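Local coordinates for cell wall surface anchor family protein (Streptococcus agalactiae serogroup V, PDB 3PF2), which forms the repeating backbone subunit of the type 1 pilus on the surface of this Gram-positive bacterium, here as a C-terminal fragment of two Ig-like domains that binds calcium, at residues K14-I25 and G252-N260; I37-F47 and P97-L107. All coordinates share one frame; numbering follows the deposited sequence.

Contact 1 joins the two Ig-like domains of the fragment: residues 14-25 come from the N-terminal part of the chain and 252-260 from the prealbumin-like domain. Contact 2 lies within the other, Cna-B-like region, where 37-47 packs on the short helix 100-106. The centres of the contacts are about 34 Å apart and their nearest atoms about 13 Å, so they do not touch. Contact 1 sits about 7 Å from the centre of the chain, contact 2 about 32 Å from it. Each carries one ligand of a separate calcium ion: Asp19 in contact 1, with the nearby Asp10, Lys11 and Asp12; Glu45 in contact 2, with distant residues between 159 and 167.

Contact 1 (K14-I25 and G252-N260); sequences KKLGQDDAGYTI and GLAYAVDAN. With CA (calcium ion), chain B.
An all-extended side chain, with CG opposite the backbone N (chi1 -170°), carries the ammonium group of Lys14 to Asp258, and chi1 of -68° sets OG1 of Thr24 beside its own backbone N, facing Ala254. These residues join the two Ig-like domains: strand 20-22 pairs in parallel with strand 178-190, which also pairs with strand 247-253. Lys14 NZ makes a salt bridge of 2.8 Å with Asp258 OD1, the two side chains crossing at about a right angle and the nitrogen lying above the carboxylate plane. A water accepts from the same NZ and donates to Gly22 O and Val257 O, lying over one face of the Tyr23 ring, toward the rim. The backbone of Gly22 fits closely against the backbone of 255-257: its N-H reaches Val257 O at 3.0 Å, and its CA approaches Tyr255 O at 3.4 Å in a nearly straight CH-O contact. Farther along, Ala254 N donates to Thr24 OG1 at 3.0 Å, while the methyl of Ala254 rests on the peptide between Tyr23 and Thr24. Gly252 and Leu253 form a G1 beta bulge against Gly182. Beyond the interface, Asp19 OD1 binds calcium at 2.3 Å, with the Asp10 and Asp12 side chains, Lys11 O and two waters. At the far end, Ile25 N donates to Gly252 O over 2.8 Å.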
loop_
_atom_site.group_PDB
_atom_site.type_symbol
_atom_site.label_atom_id
_atom_site.label_comp_id
_atom_site.label_asym_id
_atom_site.label_seq_id
_atom_site.Cartn_x
_atom_site.Cartn_y
_atom_site.Cartn_z
ATOM N N LYS A 14 -7.575 -2.492 0.507
ATOM C CA LYS A 14 -7.607 -3.533 1.561
ATOM C C LYS A 14 -8.801 -4.466 1.422
ATOM O O LYS A 14 -8.630 -5.689 1.344
ATOM C CB LYS A 14 -7.463 -2.949 2.993
ATOM C CG LYS A 14 -7.233 -4.005 4.118
ATOM C CD LYS A 14 -6.744 -3.321 5.406
ATOM C CE LYS A 14 -6.466 -4.334 6.487
ATOM N NZ LYS A 14 -5.904 -3.658 7.716
ATOM N N LYS A 15 -10.004 -3.895 1.412
ATOM C CA LYS A 15 -11.218 -4.645 1.160
ATOM C C LYS A 15 -12.268 -3.684 0.626
ATOM O O LYS A 15 -12.125 -2.457 0.733
ATOM C CB LYS A 15 -11.734 -5.286 2.455
ATOM C CG LYS A 15 -12.184 -4.256 3.506
ATOM C CD LYS A 15 -12.316 -4.877 4.892
ATOM C CE LYS A 15 -12.988 -3.911 5.852
ATOM N NZ LYS A 15 -12.838 -4.422 7.272
ATOM N N LEU A 16 -13.355 -4.241 0.099
ATOM C CA LEU A 16 -14.463 -3.400 -0.352
ATOM C C LEU A 16 -15.025 -2.580 0.786
ATOM O O LEU A 16 -15.349 -3.118 1.866
ATOM C CB LEU A 16 -15.577 -4.243 -0.994
ATOM C CG LEU A 16 -15.199 -4.854 -2.346
ATOM C CD1 LEU A 16 -16.307 -5.809 -2.793
ATOM C CD2 LEU A 16 -15.003 -3.745 -3.386
ATOM N N GLY A 17 -15.115 -1.275 0.548
ATOM C CA GLY A 17 -15.705 -0.348 1.502
ATOM C C GLY A 17 -14.679 0.399 2.337
ATOM O O GLY A 17 -15.052 1.292 3.111
ATOM N N GLN A 18 -13.399 0.067 2.171
ATOM C CA GLN A 18 -12.336 0.711 2.958
ATOM C C GLN A 18 -11.504 1.628 2.062
ATOM O O GLN A 18 -11.181 1.251 0.934
ATOM C CB GLN A 18 -11.458 -0.342 3.649
ATOM C CG GLN A 18 -10.339 0.276 4.549
ATOM C CD GLN A 18 -9.756 -0.676 5.613
ATOM O OE1 GLN A 18 -8.817 -0.305 6.329
ATOM N NE2 GLN A 18 -10.286 -1.871 5.714
ATOM N N ASP A 19 -11.148 2.816 2.570
ATOM C CA ASP A 19 -10.423 3.803 1.774
ATOM C C ASP A 19 -9.046 4.190 2.316
ATOM O O ASP A 19 -8.327 4.966 1.682
ATOM C CB ASP A 19 -11.278 5.068 1.592
ATOM C CG ASP A 19 -12.526 4.818 0.747
ATOM O OD1 ASP A 19 -12.366 4.286 -0.365
ATOM O OD2 ASP A 19 -13.663 5.136 1.200
ATOM N N ASP A 20 -8.671 3.651 3.479
ATOM C CA ASP A 20 -7.412 4.051 4.110
ATOM C C ASP A 20 -6.829 2.853 4.821
ATOM O O ASP A 20 -7.533 2.167 5.561
ATOM C CB ASP A 20 -7.679 5.140 5.162
ATOM C CG ASP A 20 -8.216 6.420 4.553
ATOM O OD1 ASP A 20 -7.402 7.244 4.078
ATOM O OD2 ASP A 20 -9.461 6.606 4.571
ATOM N N ALA A 21 -5.540 2.615 4.609
ATOM C CA ALA A 21 -4.861 1.487 5.241
ATOM C C ALA A 21 -3.374 1.735 5.388
ATOM O O ALA A 21 -2.773 2.446 4.589
ATOM C CB ALA A 21 -5.095 0.206 4.446
ATOM N N GLY A 22 -2.794 1.125 6.423
ATOM C CA GLY A 22 -1.357 1.228 6.681
ATOM C C GLY A 22 -0.673 -0.122 6.528
ATOM O O GLY A 22 -1.207 -1.165 6.959
ATOM N N TYR A 23 0.506 -0.104 5.903
ATOM C CA TYR A 23 1.234 -1.346 5.590
ATOM C C TYR A 23 2.717 -1.204 5.785
ATOM O O TYR A 23 3.273 -0.117 5.687
ATOM C CB TYR A 23 0.994 -1.773 4.137
ATOM C CG TYR A 23 -0.404 -2.229 3.852
ATOM C CD1 TYR A 23 -0.839 -3.479 4.265
ATOM C CD2 TYR A 23 -1.302 -1.398 3.171
ATOM C CE1 TYR A 23 -2.138 -3.921 4.011
ATOM C CE2 TYR A 23 -2.596 -1.825 2.901
ATOM C CZ TYR A 23 -3.013 -3.074 3.335
ATOM O OH TYR A 23 -4.297 -3.502 3.073
ATOM N N THR A 24 3.353 -2.337 6.051
ATOM C CA THR A 24 4.799 -2.450 6.016
ATOM C C THR A 24 5.233 -2.576 4.560
ATOM O O THR A 24 4.549 -3.212 3.756
ATOM C CB THR A 24 5.229 -3.654 6.857
ATOM O OG1 THR A 24 4.955 -3.370 8.232
ATOM C CG2 THR A 24 6.722 -3.989 6.704
ATOM N N ILE A 25 6.345 -1.930 4.226
ATOM C CA ILE A 25 6.901 -1.985 2.868
ATOM C C ILE A 25 7.091 -3.443 2.454
ATOM O O ILE A 25 7.607 -4.249 3.224
ATOM C CB ILE A 25 8.228 -1.201 2.770
ATOM C CG1 ILE A 25 7.927 0.306 2.716
ATOM C CG2 ILE A 25 9.056 -1.676 1.542
ATOM C CD1 ILE A 25 9.177 1.236 2.643
ATOM N N GLY A 252 9.861 1.803 6.873
ATOM C CA GLY A 252 8.836 1.035 6.184
ATOM C C GLY A 252 8.014 0.089 7.034
ATOM O O GLY A 252 7.637 -0.985 6.577
ATOM N N LEU A 253 7.745 0.465 8.282
ATOM C CA LEU A 253 6.821 -0.304 9.106
ATOM C C LEU A 253 5.410 0.275 9.129
ATOM O O LEU A 253 5.226 1.495 9.183
ATOM C CB LEU A 253 7.325 -0.404 10.549
ATOM C CG LEU A 253 8.721 -0.992 10.723
ATOM C CD1 LEU A 253 9.121 -0.821 12.195
ATOM C CD2 LEU A 253 8.803 -2.468 10.283
ATOM N N ALA A 254 4.420 -0.616 9.153
ATOM C CA ALA A 254 3.015 -0.201 9.192
ATOM C C ALA A 254 2.697 0.652 10.413
ATOM O O ALA A 254 3.212 0.406 11.494
ATOM C CB ALA A 254 2.097 -1.427 9.180
ATOM N N TYR A 255 1.830 1.640 10.233
ATOM C CA TYR A 255 1.182 2.317 11.362
ATOM C C TYR A 255 -0.192 2.705 10.818
ATOM O O TYR A 255 -0.421 2.618 9.598
ATOM C CB TYR A 255 1.989 3.551 11.834
ATOM C CG TYR A 255 1.843 4.725 10.892
ATOM C CD1 TYR A 255 0.975 5.782 11.192
ATOM C CD2 TYR A 255 2.508 4.737 9.666
ATOM C CE1 TYR A 255 0.788 6.836 10.298
ATOM C CE2 TYR A 255 2.343 5.787 8.768
ATOM C CZ TYR A 255 1.475 6.832 9.094
ATOM O OH TYR A 255 1.317 7.853 8.194
ATOM N N ALA A 256 -1.104 3.123 11.690
ATOM C CA ALA A 256 -2.457 3.504 11.258
ATOM C C ALA A 256 -3.043 2.451 10.299
ATOM O O ALA A 256 -3.498 2.760 9.191
ATOM C CB ALA A 256 -2.446 4.912 10.627
ATOM N N VAL A 257 -3.010 1.198 10.752
ATOM C CA VAL A 257 -3.350 0.036 9.952
ATOM C C VAL A 257 -4.737 0.151 9.294
ATOM O O VAL A 257 -4.888 -0.144 8.093
ATOM C CB VAL A 257 -3.242 -1.255 10.819
ATOM C CG1 VAL A 257 -3.800 -2.474 10.103
ATOM C CG2 VAL A 257 -1.761 -1.486 11.212
ATOM N N ASP A 258 -5.728 0.589 10.079
ATOM C CA ASP A 258 -7.094 0.800 9.594
ATOM C C ASP A 258 -7.546 2.248 9.812
ATOM O O ASP A 258 -8.629 2.514 10.357
ATOM C CB ASP A 258 -8.041 -0.171 10.304
ATOM C CG ASP A 258 -7.826 -1.593 9.878
ATOM O OD1 ASP A 258 -7.858 -1.839 8.653
ATOM O OD2 ASP A 258 -7.614 -2.466 10.752
ATOM N N ALA A 259 -6.712 3.184 9.385
ATOM C CA ALA A 259 -6.988 4.601 9.570
ATOM C C ALA A 259 -6.243 5.385 8.502
ATOM O O ALA A 259 -5.483 4.808 7.709
ATOM C CB ALA A 259 -6.566 5.056 10.982
ATOM N N ASN A 260 -6.476 6.695 8.462
ATOM C CA ASN A 260 -5.782 7.531 7.480
ATOM C C ASN A 260 -4.333 7.781 7.882
ATOM O O ASN A 260 -3.873 7.250 8.902
ATOM C CB ASN A 260 -6.559 8.824 7.181
ATOM C CG ASN A 260 -6.594 9.786 8.347
ATOM O OD1 ASN A 260 -5.772 9.733 9.263
ATOM N ND2 ASN A 260 -7.551 10.707 8.303
HETATM CA CA CA B . -13.536 4.202 -2.356
HETATM O O HOH W 1 -3.590 -2.573 6.534
HETATM O O HOH W 2 -9.958 -4.106 7.323
HETATM O O HOH W 3 -15.351 4.714 -0.889
HETATM O O HOH W 4 -12.691 6.410 -2.257
#

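Contact 2 (I37-F47 and P97-L107); sequences IPANLGDYEKF and PEKFKEIAELL. With CA (calcium ion), chain C.
Phe100, the first residue of helix 100-106, inserts its ring beside the backbone of residues 44-47, and seven residues on Leu107 meets Ile37. The contact packs this helix of the Cna-B-like region against the 3-10 segment 41-43 and the residues leading from it into strand 46-52. In the tight part, apolar side chains pack on each other and on backbone. Phe100 keeps CG beside its backbone N, anti to the carbonyl carbon (chi1 -70°), which turns the ring toward strand 46-52. Lys46 N lies at the ring edge, 3.5 Å from Phe100 CE2. CB of Phe47 comes within 3.7 Å of Phe100 CZ, and CA of Pro97 sits over the centre of one face. One helical turn on, Ala104 CB presses on Gly42 N at 3.5 Å, and Gly42 CA approaches Phe100 O in a CH-O contact. Leu41, with CG opposite its backbone N (chi1 -176°), sends CD2 obliquely onto CG2 of Ile103, 3.6 Å away. CD1 of Leu107 meets CG2 of Ile37 at 3.7 Å; Ile103 and Leu107 also touch Ile67. At the looser, polar margin, the bent chain of Lys101 lies along Gly42, its NZ 4.3 Å from Asp43 OD1, beyond a salt bridge. A water joins Ala39 O to Ala104 O. Pointing away from 97-107, Glu45 binds calcium through OE1 at 2.4 Å, alongside Asp159, Thr161, Asp163, Ala165 and Asn167, and OE2 accepts from Lys164 N. Apolar packing thus seats the helix, while calcium ties Glu45 to the end of strand 155-159 and the loop after it.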
loop_
_atom_site.group_PDB
_atom_site.type_symbol
_atom_site.label_atom_id
_atom_site.label_comp_id
_atom_site.label_asym_id
_atom_site.label_seq_id
_atom_site.Cartn_x
_atom_site.Cartn_y
_atom_site.Cartn_z
ATOM N N ILE A 37 -22.074 -0.945 -13.790
ATOM C CA ILE A 37 -22.259 -1.508 -15.125
ATOM C C ILE A 37 -23.711 -1.272 -15.536
ATOM O O ILE A 37 -24.616 -1.585 -14.775
ATOM C CB ILE A 37 -21.926 -3.031 -15.145
ATOM C CG1 ILE A 37 -20.446 -3.295 -14.843
ATOM C CG2 ILE A 37 -22.331 -3.658 -16.469
ATOM C CD1 ILE A 37 -19.432 -2.661 -15.820
ATOM N N PRO A 38 -23.939 -0.705 -16.742
ATOM C CA PRO A 38 -25.318 -0.586 -17.231
ATOM C C PRO A 38 -25.831 -1.880 -17.862
ATOM O O PRO A 38 -25.033 -2.682 -18.360
ATOM C CB PRO A 38 -25.208 0.510 -18.291
ATOM C CG PRO A 38 -23.825 0.371 -18.817
ATOM C CD PRO A 38 -22.969 -0.077 -17.654
ATOM N N ALA A 39 -27.151 -2.081 -17.847
ATOM C CA ALA A 39 -27.755 -3.231 -18.531
ATOM C C ALA A 39 -27.530 -3.199 -20.048
ATOM O O ALA A 39 -27.457 -4.252 -20.695
ATOM C CB ALA A 39 -29.249 -3.342 -18.200
ATOM N N ASN A 40 -27.401 -1.998 -20.611
ATOM C CA ASN A 40 -27.046 -1.853 -22.032
ATOM C C ASN A 40 -25.537 -1.917 -22.334
ATOM O O ASN A 40 -25.064 -1.420 -23.369
ATOM C CB ASN A 40 -27.702 -0.604 -22.650
ATOM C CG ASN A 40 -27.233 0.705 -22.005
ATOM O OD1 ASN A 40 -26.209 0.764 -21.323
ATOM N ND2 ASN A 40 -27.996 1.765 -22.234
ATOM N N LEU A 41 -24.779 -2.546 -21.438
ATOM C CA LEU A 41 -23.364 -2.762 -21.680
ATOM C C LEU A 41 -23.098 -3.409 -23.055
ATOM O O LEU A 41 -22.065 -3.164 -23.661
ATOM C CB LEU A 41 -22.739 -3.615 -20.558
ATOM C CG LEU A 41 -21.227 -3.815 -20.661
ATOM C CD1 LEU A 41 -20.445 -2.492 -20.518
ATOM C CD2 LEU A 41 -20.746 -4.842 -19.653
ATOM N N GLY A 42 -24.043 -4.223 -23.537
ATOM C CA GLY A 42 -23.893 -4.904 -24.827
ATOM C C GLY A 42 -23.663 -3.973 -26.003
ATOM O O GLY A 42 -23.056 -4.371 -27.003
ATOM N N ASP A 43 -24.135 -2.734 -25.867
ATOM C CA ASP A 43 -23.976 -1.690 -26.890
ATOM C C ASP A 43 -22.589 -1.050 -26.921
ATOM O O ASP A 43 -22.223 -0.401 -27.903
ATOM C CB ASP A 43 -24.981 -0.565 -26.653
ATOM C CG ASP A 43 -26.415 -0.966 -26.929
ATOM O OD1 ASP A 43 -26.659 -1.999 -27.592
ATOM O OD2 ASP A 43 -27.303 -0.214 -26.471
ATOM N N TYR A 44 -21.811 -1.218 -25.852
ATOM C CA TYR A 44 -20.594 -0.426 -25.683
ATOM C C TYR A 44 -19.514 -0.790 -26.703
ATOM O O TYR A 44 -19.342 -1.969 -27.034
ATOM C CB TYR A 44 -20.069 -0.546 -24.236
ATOM C CG TYR A 44 -20.767 0.381 -23.240
ATOM C CD1 TYR A 44 -22.166 0.430 -23.144
ATOM C CD2 TYR A 44 -20.019 1.188 -22.372
ATOM C CE1 TYR A 44 -22.802 1.273 -22.221
ATOM C CE2 TYR A 44 -20.639 2.036 -21.451
ATOM C CZ TYR A 44 -22.014 2.077 -21.378
ATOM O OH TYR A 44 -22.622 2.915 -20.486
ATOM N N GLU A 45 -18.802 0.227 -27.192
ATOM C CA GLU A 45 -17.735 0.066 -28.179
ATOM C C GLU A 45 -16.326 0.209 -27.588
ATOM O O GLU A 45 -15.329 -0.031 -28.283
ATOM C CB GLU A 45 -17.944 1.057 -29.341
ATOM C CG GLU A 45 -19.354 1.003 -29.937
ATOM C CD GLU A 45 -19.539 1.944 -31.119
ATOM O OE1 GLU A 45 -18.912 3.022 -31.127
ATOM O OE2 GLU A 45 -20.324 1.605 -32.044
ATOM N N LYS A 46 -16.257 0.599 -26.308
ATOM C CA LYS A 46 -14.999 0.707 -25.578
ATOM C C LYS A 46 -15.284 0.641 -24.081
ATOM O O LYS A 46 -16.287 1.172 -23.605
ATOM C CB LYS A 46 -14.290 2.030 -25.889
ATOM C CG LYS A 46 -12.830 2.077 -25.430
ATOM C CD LYS A 46 -12.231 3.477 -25.483
ATOM C CE LYS A 46 -12.103 4.005 -26.904
ATOM N NZ LYS A 46 -11.350 3.098 -27.826
ATOM N N PHE A 47 -14.403 -0.032 -23.348
ATOM C CA PHE A 47 -14.490 -0.044 -21.890
ATOM C C PHE A 47 -13.075 -0.364 -21.430
ATOM O O PHE A 47 -12.696 -1.525 -21.280
ATOM C CB PHE A 47 -15.505 -1.092 -21.422
ATOM C CG PHE A 47 -15.958 -0.911 -19.996
ATOM C CD1 PHE A 47 -17.187 -0.326 -19.716
ATOM C CD2 PHE A 47 -15.164 -1.354 -18.941
ATOM C CE1 PHE A 47 -17.621 -0.156 -18.403
ATOM C CE2 PHE A 47 -15.585 -1.192 -17.624
ATOM C CZ PHE A 47 -16.818 -0.595 -17.356
ATOM N N PRO A 97 -14.417 -5.310 -26.841
ATOM C CA PRO A 97 -15.684 -4.884 -27.446
ATOM C C PRO A 97 -16.458 -6.030 -28.111
ATOM O O PRO A 97 -17.688 -6.101 -27.961
ATOM C CB PRO A 97 -15.248 -3.834 -28.467
ATOM C CG PRO A 97 -13.996 -3.259 -27.883
ATOM C CD PRO A 97 -13.294 -4.462 -27.285
ATOM N N GLU A 98 -15.740 -6.937 -28.785
ATOM C CA GLU A 98 -16.352 -8.134 -29.387
ATOM C C GLU A 98 -17.110 -8.977 -28.354
ATOM O O GLU A 98 -17.963 -9.790 -28.717
ATOM C CB GLU A 98 -15.306 -9.026 -30.087
ATOM C CG GLU A 98 -14.137 -8.316 -30.780
ATOM C CD GLU A 98 -12.930 -8.118 -29.855
ATOM O OE1 GLU A 98 -12.956 -7.170 -29.044
ATOM O OE2 GLU A 98 -11.952 -8.900 -29.947
ATOM N N LYS A 99 -16.797 -8.779 -27.070
ATOM C CA LYS A 99 -17.378 -9.577 -25.991
ATOM C C LYS A 99 -18.439 -8.847 -25.175
ATOM O O LYS A 99 -18.990 -9.411 -24.227
ATOM C CB LYS A 99 -16.278 -10.122 -25.064
ATOM C CG LYS A 99 -15.312 -11.084 -25.746
ATOM C CD LYS A 99 -15.992 -12.401 -26.106
ATOM C CE LYS A 99 -15.043 -13.327 -26.857
ATOM N NZ LYS A 99 -15.617 -14.699 -26.977
ATOM N N PHE A 100 -18.757 -7.610 -25.555
ATOM C CA PHE A 100 -19.668 -6.799 -24.751
ATOM C C PHE A 100 -21.067 -7.394 -24.611
ATOM O O PHE A 100 -21.690 -7.267 -23.557
ATOM C CB PHE A 100 -19.685 -5.340 -25.234
ATOM C CG PHE A 100 -18.396 -4.592 -24.947
ATOM C CD1 PHE A 100 -17.451 -5.099 -24.037
ATOM C CD2 PHE A 100 -18.131 -3.374 -25.557
ATOM C CE1 PHE A 100 -16.260 -4.410 -23.769
ATOM C CE2 PHE A 100 -16.935 -2.653 -25.287
ATOM C CZ PHE A 100 -16.002 -3.172 -24.398
ATOM N N LYS A 101 -21.539 -8.063 -25.665
ATOM C CA LYS A 101 -22.828 -8.753 -25.631
ATOM C C LYS A 101 -22.829 -9.938 -24.665
ATOM O O LYS A 101 -23.794 -10.150 -23.927
ATOM C CB LYS A 101 -23.225 -9.220 -27.038
ATOM C CG LYS A 101 -23.761 -8.105 -27.929
ATOM C CD LYS A 101 -25.175 -7.703 -27.520
ATOM C CE LYS A 101 -25.739 -6.643 -28.457
ATOM N NZ LYS A 101 -27.110 -6.226 -28.038
ATOM N N GLU A 102 -21.741 -10.698 -24.678
ATOM C CA GLU A 102 -21.611 -11.870 -23.816
ATOM C C GLU A 102 -21.509 -11.490 -22.345
ATOM O O GLU A 102 -22.077 -12.172 -21.489
ATOM C CB GLU A 102 -20.420 -12.720 -24.239
ATOM C CG GLU A 102 -20.695 -13.532 -25.499
ATOM C CD GLU A 102 -19.436 -13.928 -26.236
ATOM O OE1 GLU A 102 -18.599 -14.655 -25.650
ATOM O OE2 GLU A 102 -19.292 -13.515 -27.409
ATOM N N ILE A 103 -20.798 -10.392 -22.071
ATOM C CA ILE A 103 -20.680 -9.853 -20.707
ATOM C C ILE A 103 -22.039 -9.329 -20.246
ATOM O O ILE A 103 -22.451 -9.569 -19.107
ATOM C CB ILE A 103 -19.564 -8.770 -20.591
ATOM C CG1 ILE A 103 -18.195 -9.368 -20.952
ATOM C CG2 ILE A 103 -19.529 -8.184 -19.172
ATOM C CD1 ILE A 103 -17.113 -8.353 -21.328
ATOM N N ALA A 104 -22.745 -8.643 -21.145
ATOM C CA ALA A 104 -24.102 -8.162 -20.876
ATOM C C ALA A 104 -25.069 -9.290 -20.503
ATOM O O ALA A 104 -25.941 -9.107 -19.643
ATOM C CB ALA A 104 -24.640 -7.373 -22.069
ATOM N N GLU A 105 -24.916 -10.449 -21.150
ATOM C CA GLU A 105 -25.771 -11.612 -20.865
ATOM C C GLU A 105 -25.586 -12.160 -19.455
ATOM O O GLU A 105 -26.546 -12.614 -18.834
ATOM C CB GLU A 105 -25.569 -12.736 -21.888
ATOM C CG GLU A 105 -26.563 -12.719 -23.048
ATOM C CD GLU A 105 -28.020 -12.662 -22.599
ATOM O OE1 GLU A 105 -28.458 -13.530 -21.804
ATOM O OE2 GLU A 105 -28.733 -11.742 -23.053
ATOM N N LEU A 106 -24.351 -12.106 -18.961
ATOM C CA LEU A 106 -24.035 -12.514 -17.588
ATOM C C LEU A 106 -24.809 -11.710 -16.537
ATOM O O LEU A 106 -25.060 -12.202 -15.430
ATOM C CB LEU A 106 -22.533 -12.407 -17.327
ATOM C CG LEU A 106 -21.589 -13.216 -18.216
ATOM C CD1 LEU A 106 -20.147 -12.913 -17.860
ATOM C CD2 LEU A 106 -21.866 -14.720 -18.125
ATOM N N LEU A 107 -25.197 -10.487 -16.896
ATOM C CA LEU A 107 -25.922 -9.597 -15.986
ATOM C C LEU A 107 -27.379 -9.998 -15.751
ATOM O O LEU A 107 -28.027 -9.489 -14.834
ATOM C CB LEU A 107 -25.876 -8.151 -16.499
ATOM C CG LEU A 107 -24.544 -7.545 -16.950
ATOM C CD1 LEU A 107 -24.793 -6.215 -17.645
ATOM C CD2 LEU A 107 -23.578 -7.374 -15.781
HETATM CA CA CA C . -19.521 5.158 -30.180
HETATM O O HOH W 5 -28.315 -6.976 -19.628
HETATM O O HOH W 6 -19.073 -3.385 -29.366
#